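Local coordinates for CYCLIN domain-containing protein (PDB 6Z3U) that serves as the cyclin H subunit of the CDK-activating kinase complex, where together with MAT1 it activates the kinase CDK7, at the interface of chains A and B. Coordinates in Å, arbitrary orientation; residue numbers count along the deposited sequence, not the author numbering. Chains: chain A, CYCLIN domain-containing protein; chain B, Protein kinase domain-containing protein.

Contact 1: the interface of chains A and B. Residues chain A 42, 125, 129-130, 365; chain B 79, 81-82.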
ATOM      1  N   ARG A  42      31.896 -14.531   4.738  1.00 59.09           N
ATOM      2  CA  ARG A  42      31.370 -15.354   3.654  1.00 60.63           C
ATOM      3  C   ARG A  42      32.234 -15.247   2.404  1.00 58.29           C
ATOM      4  O   ARG A  42      32.510 -16.259   1.748  1.00 50.99           O
ATOM      5  CB  ARG A  42      29.924 -14.956   3.347  1.00 65.32           C
ATOM      6  CG  ARG A  42      28.925 -15.423   4.395  1.00 64.20           C
ATOM      7  CD  ARG A  42      27.481 -15.260   3.932  1.00 80.43           C
ATOM      8  NE  ARG A  42      26.991 -13.888   4.051  1.00 75.88           N
ATOM      9  CZ  ARG A  42      26.950 -13.006   3.056  1.00 71.36           C
ATOM     10  NH1 ARG A  42      26.479 -11.788   3.282  1.00 74.69           N
ATOM     11  NH2 ARG A  42      27.374 -13.330   1.840  1.00 64.85           N
ATOM     12  N   ASN A 125      21.697  -6.378   3.758  1.00 49.30           N
ATOM     13  CA  ASN A 125      22.691  -6.880   2.824  1.00 51.98           C
ATOM     14  C   ASN A 125      23.858  -5.908   2.778  1.00 54.99           C
ATOM     15  O   ASN A 125      23.696  -4.708   3.014  1.00 51.67           O
ATOM     16  CB  ASN A 125      22.106  -7.059   1.418  1.00 44.99           C
ATOM     17  CG  ASN A 125      20.977  -8.063   1.383  1.00 56.57           C
ATOM     18  OD1 ASN A 125      21.087  -9.158   1.934  1.00 71.39           O
ATOM     19  ND2 ASN A 125      19.878  -7.692   0.744  1.00 51.26           N
ATOM     20  N   THR A 129      28.259  -7.563  -1.367  1.00 48.30           N
ATOM     21  CA  THR A 129      27.530  -8.732  -1.847  1.00 44.01           C
ATOM     22  C   THR A 129      26.783  -8.466  -3.150  1.00 47.50           C
ATOM     23  O   THR A 129      26.867  -9.269  -4.084  1.00 50.11           O
ATOM     24  CB  THR A 129      26.544  -9.212  -0.775  1.00 47.41           C
ATOM     25  OG1 THR A 129      27.190  -9.211   0.503  1.00 61.04           O
ATOM     26  CG2 THR A 129      26.062 -10.619  -1.086  1.00 56.68           C
ATOM     27  N   TYR A 130      26.045  -7.359  -3.232  1.00 54.80           N
ATOM     28  CA  TYR A 130      25.268  -7.019  -4.416  1.00 48.99           C
ATOM     29  C   TYR A 130      25.627  -5.619  -4.898  1.00 48.26           C
ATOM     30  O   TYR A 130      25.890  -4.727  -4.081  1.00 43.25           O
ATOM     31  CB  TYR A 130      23.764  -7.106  -4.124  1.00 43.15           C
ATOM     32  CG  TYR A 130      23.314  -8.472  -3.650  1.00 44.73           C
ATOM     33  CD1 TYR A 130      23.316  -9.564  -4.510  1.00 42.52           C
ATOM     34  CD2 TYR A 130      22.888  -8.670  -2.342  1.00 52.88           C
ATOM     35  CE1 TYR A 130      22.903 -10.815  -4.081  1.00 48.36           C
ATOM     36  CE2 TYR A 130      22.475  -9.919  -1.903  1.00 51.58           C
ATOM     37  CZ  TYR A 130      22.485 -10.988  -2.776  1.00 51.92           C
ATOM     38  OH  TYR A 130      22.075 -12.231  -2.343  1.00 57.15           O
ATOM     39  N   ARG A 365      27.731 -13.392  -6.888  1.00 58.29           N
ATOM     40  CA  ARG A 365      26.499 -12.626  -6.778  1.00 55.35           C
ATOM     41  C   ARG A 365      26.564 -11.253  -7.436  1.00 53.35           C
ATOM     42  O   ARG A 365      25.514 -10.627  -7.617  1.00 59.70           O
ATOM     43  CB  ARG A 365      26.109 -12.438  -5.307  1.00 58.24           C
ATOM     44  CG  ARG A 365      25.701 -13.702  -4.569  1.00 58.91           C
ATOM     45  CD  ARG A 365      25.301 -13.353  -3.137  1.00 65.82           C
ATOM     46  NE  ARG A 365      24.257 -14.230  -2.606  1.00 70.04           N
ATOM     47  CZ  ARG A 365      24.466 -15.344  -1.913  1.00 85.28           C
ATOM     48  NH1 ARG A 365      23.426 -16.048  -1.485  1.00 82.96           N
ATOM     49  NH2 ARG A 365      25.698 -15.759  -1.647  1.00 93.00           N
TER
ATOM     50  N   ASP B  79      23.332 -16.827   2.604  1.00 89.96           N
ATOM     51  CA  ASP B  79      23.056 -15.442   2.960  1.00 86.26           C
ATOM     52  C   ASP B  79      22.277 -15.390   4.273  1.00 83.31           C
ATOM     53  O   ASP B  79      21.427 -16.248   4.523  1.00 86.40           O
ATOM     54  CB  ASP B  79      22.257 -14.773   1.839  1.00 82.45           C
ATOM     55  CG  ASP B  79      22.623 -13.314   1.641  1.00 87.48           C
ATOM     56  OD1 ASP B  79      22.239 -12.478   2.487  1.00 91.61           O
ATOM     57  OD2 ASP B  79      23.296 -13.004   0.633  1.00 84.35           O
ATOM     58  N   VAL B  81      19.875 -13.335   5.157  1.00 81.53           N
ATOM     59  CA  VAL B  81      18.457 -13.194   4.847  1.00 75.23           C
ATOM     60  C   VAL B  81      17.910 -14.474   4.230  1.00 71.91           C
ATOM     61  O   VAL B  81      16.733 -14.805   4.412  1.00 68.90           O
ATOM     62  CB  VAL B  81      18.213 -11.981   3.928  1.00 66.88           C
ATOM     63  CG1 VAL B  81      18.629 -10.698   4.628  1.00 79.16           C
ATOM     64  CG2 VAL B  81      18.959 -12.138   2.610  1.00 78.91           C
ATOM     65  N   GLU B  82      18.740 -15.211   3.489  1.00 79.50           N
ATOM     66  CA  GLU B  82      18.251 -16.423   2.843  1.00 76.99           C
ATOM     67  C   GLU B  82      17.925 -17.502   3.869  1.00 72.06           C
ATOM     68  O   GLU B  82      16.882 -18.157   3.773  1.00 77.88           O
ATOM     69  CB  GLU B  82      19.277 -16.931   1.830  1.00 75.60           C
ATOM     70  CG  GLU B  82      19.320 -16.124   0.539  1.00 74.86           C
ATOM     71  CD  GLU B  82      20.478 -16.510  -0.362  1.00 80.82           C
ATOM     72  OE1 GLU B  82      21.286 -17.375   0.038  1.00 84.74           O
ATOM     73  OE2 GLU B  82      20.583 -15.947  -1.472  1.00 87.47           O
TER

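Contact 2: the interface of chains A and B. Residues chain A 173, 177, 375; chain B 85, 162, 166-167.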
ATOM      1  N   PHE A 173      13.235  -9.197  -7.600  1.00 43.07           N
ATOM      2  CA  PHE A 173      12.840 -10.107  -6.529  1.00 42.77           C
ATOM      3  C   PHE A 173      13.866 -10.107  -5.404  1.00 33.54           C
ATOM      4  O   PHE A 173      13.509 -10.242  -4.228  1.00 33.11           O
ATOM      5  CB  PHE A 173      12.650 -11.520  -7.075  1.00 38.68           C
ATOM      6  CG  PHE A 173      11.965 -12.450  -6.114  1.00 44.47           C
ATOM      7  CD1 PHE A 173      10.684 -12.174  -5.661  1.00 48.75           C
ATOM      8  CD2 PHE A 173      12.599 -13.595  -5.662  1.00 46.85           C
ATOM      9  CE1 PHE A 173      10.048 -13.024  -4.776  1.00 48.08           C
ATOM     10  CE2 PHE A 173      11.969 -14.448  -4.777  1.00 49.50           C
ATOM     11  CZ  PHE A 173      10.690 -14.162  -4.333  1.00 50.17           C
ATOM     12  N   GLN A 177      13.009  -9.395  -1.282  1.00 36.37           N
ATOM     13  CA  GLN A 177      13.437 -10.118  -0.090  1.00 33.99           C
ATOM     14  C   GLN A 177      14.227  -9.216   0.850  1.00 33.61           C
ATOM     15  O   GLN A 177      14.046  -9.273   2.072  1.00 33.89           O
ATOM     16  CB  GLN A 177      14.280 -11.333  -0.481  1.00 34.12           C
ATOM     17  CG  GLN A 177      13.619 -12.302  -1.451  1.00 42.91           C
ATOM     18  CD  GLN A 177      14.565 -13.405  -1.903  1.00 42.07           C
ATOM     19  OE1 GLN A 177      14.650 -14.452  -1.265  1.00 49.44           O
ATOM     20  NE2 GLN A 177      15.181 -13.226  -3.068  1.00 36.74           N
ATOM     21  N   ARG A 375      20.073 -19.724 -10.737  1.00 60.41           N
ATOM     22  CA  ARG A 375      19.013 -20.060  -9.793  1.00 65.53           C
ATOM     23  C   ARG A 375      17.747 -20.525 -10.500  1.00 62.86           C
ATOM     24  O   ARG A 375      16.976 -21.303  -9.926  1.00 68.15           O
ATOM     25  CB  ARG A 375      18.722 -18.865  -8.883  1.00 63.35           C
ATOM     26  CG  ARG A 375      19.862 -18.575  -7.912  1.00 59.13           C
ATOM     27  CD  ARG A 375      19.412 -17.834  -6.663  1.00 60.98           C
ATOM     28  NE  ARG A 375      20.288 -18.141  -5.533  1.00 56.60           N
ATOM     29  CZ  ARG A 375      20.441 -17.372  -4.459  1.00 71.47           C
ATOM     30  NH1 ARG A 375      19.783 -16.225  -4.351  1.00 74.36           N
ATOM     31  NH2 ARG A 375      21.262 -17.752  -3.489  1.00 73.27           N
TER
ATOM     32  N   ASN B  85      14.714 -16.628   5.637  1.00 65.89           N
ATOM     33  CA  ASN B  85      13.531 -17.011   4.874  1.00 58.63           C
ATOM     34  C   ASN B  85      13.257 -18.502   5.006  1.00 66.33           C
ATOM     35  O   ASN B  85      12.097 -18.921   5.090  1.00 77.61           O
ATOM     36  CB  ASN B  85      13.698 -16.633   3.401  1.00 63.71           C
ATOM     37  CG  ASN B  85      13.035 -15.310   3.056  1.00 67.07           C
ATOM     38  OD1 ASN B  85      11.911 -15.035   3.479  1.00 60.32           O
ATOM     39  ND2 ASN B  85      13.725 -14.488   2.272  1.00 69.72           N
ATOM     40  N   SER B 162      10.051 -16.347   0.874  1.00 55.00           N
ATOM     41  CA  SER B 162      10.476 -16.661  -0.482  1.00 54.68           C
ATOM     42  C   SER B 162      10.864 -18.131  -0.570  1.00 61.06           C
ATOM     43  O   SER B 162      11.445 -18.689   0.366  1.00 60.49           O
ATOM     44  CB  SER B 162      11.648 -15.774  -0.900  1.00 38.68           C
ATOM     45  OG  SER B 162      12.751 -15.955  -0.033  1.00 47.60           O
ATOM     46  N   GLN B 166      12.859 -19.244  -5.973  1.00 69.56           N
ATOM     47  CA  GLN B 166      12.682 -17.804  -6.164  1.00 66.04           C
ATOM     48  C   GLN B 166      11.228 -17.455  -6.477  1.00 66.14           C
ATOM     49  O   GLN B 166      10.941 -16.573  -7.290  1.00 63.32           O
ATOM     50  CB  GLN B 166      13.618 -17.283  -7.255  1.00 64.38           C
ATOM     51  CG  GLN B 166      15.083 -17.595  -6.991  1.00 68.11           C
ATOM     52  CD  GLN B 166      15.566 -17.054  -5.656  1.00 70.95           C
ATOM     53  OE1 GLN B 166      15.478 -15.854  -5.389  1.00 68.32           O
ATOM     54  NE2 GLN B 166      16.075 -17.941  -4.807  1.00 72.29           N
ATOM     55  N   ASN B 167      10.304 -18.149  -5.823  1.00 66.62           N
ATOM     56  CA  ASN B 167       8.883 -17.868  -5.933  1.00 57.87           C
ATOM     57  C   ASN B 167       8.378 -17.233  -4.645  1.00 53.69           C
ATOM     58  O   ASN B 167       8.975 -17.379  -3.575  1.00 51.35           O
ATOM     59  CB  ASN B 167       8.089 -19.141  -6.239  1.00 62.48           C
ATOM     60  CG  ASN B 167       7.939 -19.388  -7.726  1.00 72.80           C
ATOM     61  OD1 ASN B 167       8.617 -18.763  -8.543  1.00 76.63           O
ATOM     62  ND2 ASN B 167       7.039 -20.294  -8.088  1.00 86.29           N
TER

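Contact 1: the interface of chains A and B
A:Arg365 meets B:Asp79 and B:Glu82 in a charged cluster between cyclin H and the N-terminal segment of the kinase, next to helix 80-89. Chain A belongs to the cyclin family and chain B to the CMGC kinases. B:Asp79 precedes this helix, and B:Glu82 lies in its first turn.

Salt bridges carry the contact. A:Arg365 NH1 donates a hydrogen bond to the B:Glu82 carboxylate oxygen OE2 at 2.8 Å. OE2 lies in the guanidinium plane and is met on its syn side, but the nitrogen stands 32° out of the carboxylate plane. A second, longer one has A:Arg365 NE 3.6 Å from B:Asp79 OD2. This carboxylate oxygen sits over one guanidinium face, near the rim, and the two planes are 69° apart. The arginine thus meets one acid at its edge and the other over its face. A bend in its chain at chi3 (148°) helps to place the group between them.

A hydrogen bond within chain A steadies this arginine. A:Arg365 NE donates to the phenol oxygen OH of A:Tyr130 at 3.0 Å. A:Tyr130 OH also lies 3.3 Å from B:Asp79 OD2. The carboxylate faces the hydroxyl end of the ring, with the planes nearly parallel.

Looser contacts surround B:Asp79. The methyl CG2 of A:Thr129 is 4.0 Å from B:Asp79 OD2 and lies over one face of the A:Tyr130 ring, toward the rim. A:Arg42 NH2, on helix 25-48, stands 4.3 Å from B:Asp79 OD2 and probably adds long-range attraction. The A:Asn125 side chain crosses B:Asp79 at about a right angle. As modelled, A:Asn125 OD1 faces B:Asp79 OD1, oxygen to oxygen, at 3.6 Å. A:Asn125 OD1 also reaches the B:Val81 methyl CG2 at 3.7 Å.

Contact 2: the interface of chains A and B
Helices 172-178 and 368-380 of the cyclin chain meet the kinase strand 157-162, the loop after it and helix 80-89. A:Phe173 and A:Gln177 lie one turn apart on the first cyclin helix, and A:Arg375 comes from the second.

A hydrogen bond runs from the hydroxyl OG of B:Ser162 to the amide oxygen OE1 of A:Gln177, at 2.7 Å. The donor is tilted 29° from the carbonyl plane. The A:Gln177 chain is extended beyond CG, which carries its amide out to the strand end. Replacing it with an alanine would probably leave the B:Ser162 hydroxyl without this acceptor and open a gap beside the A:Phe173 ring. B:Asn85 ND2 lies further off, 3.7 Å from A:Gln177 OE1. The amide nitrogen NE2 of A:Gln177 comes within 3.5 Å of B:Gln166 OE1.

A:Phe173 points the rim of its ring at the kinase loop. A:Phe173 CE2 touches the backbone oxygen O of B:Gln166 at 3.4 Å, and A:Phe173 CZ packs on CB of B:Ser162 at 3.9 Å. The side-chain OE1 of B:Gln166 lies at the ring edge, in its plane, while the amide is turned 83° to the ring. CG of A:Gln177 lies over one face of the ring, toward the rim.

B:Gln166 lies between the two cyclin helices. Its chain is bent at chi2 (-57°), and its amide reaches A:Arg375. A:Arg375 CD is 3.8 Å from B:Gln166 NE2. Amide and guanidinium are not far from parallel.

The site lies on the N-terminal lobe of the kinase, where strand 157-162 turns into strand 168-172, and its centre is about 26 Å from the predicted catalytic base B:Asp220.

Contact 1 and contact 2 belong to the same cyclin–kinase interface, and the centres of their C-alpha atoms are about 12 Å apart. Kinase helix 80-89 joins them: its first turn takes part in contact 1 and B:Asn85 lies in contact 2. On the cyclin side, A:Arg365 of contact 1 comes shortly before helix 368-380, which brings A:Arg375 to contact 2. The C-terminal region of cyclin H thus follows the kinase from its N-terminal helix to the strand 157-162 turn. Both contacts probably help to hold the subunits together.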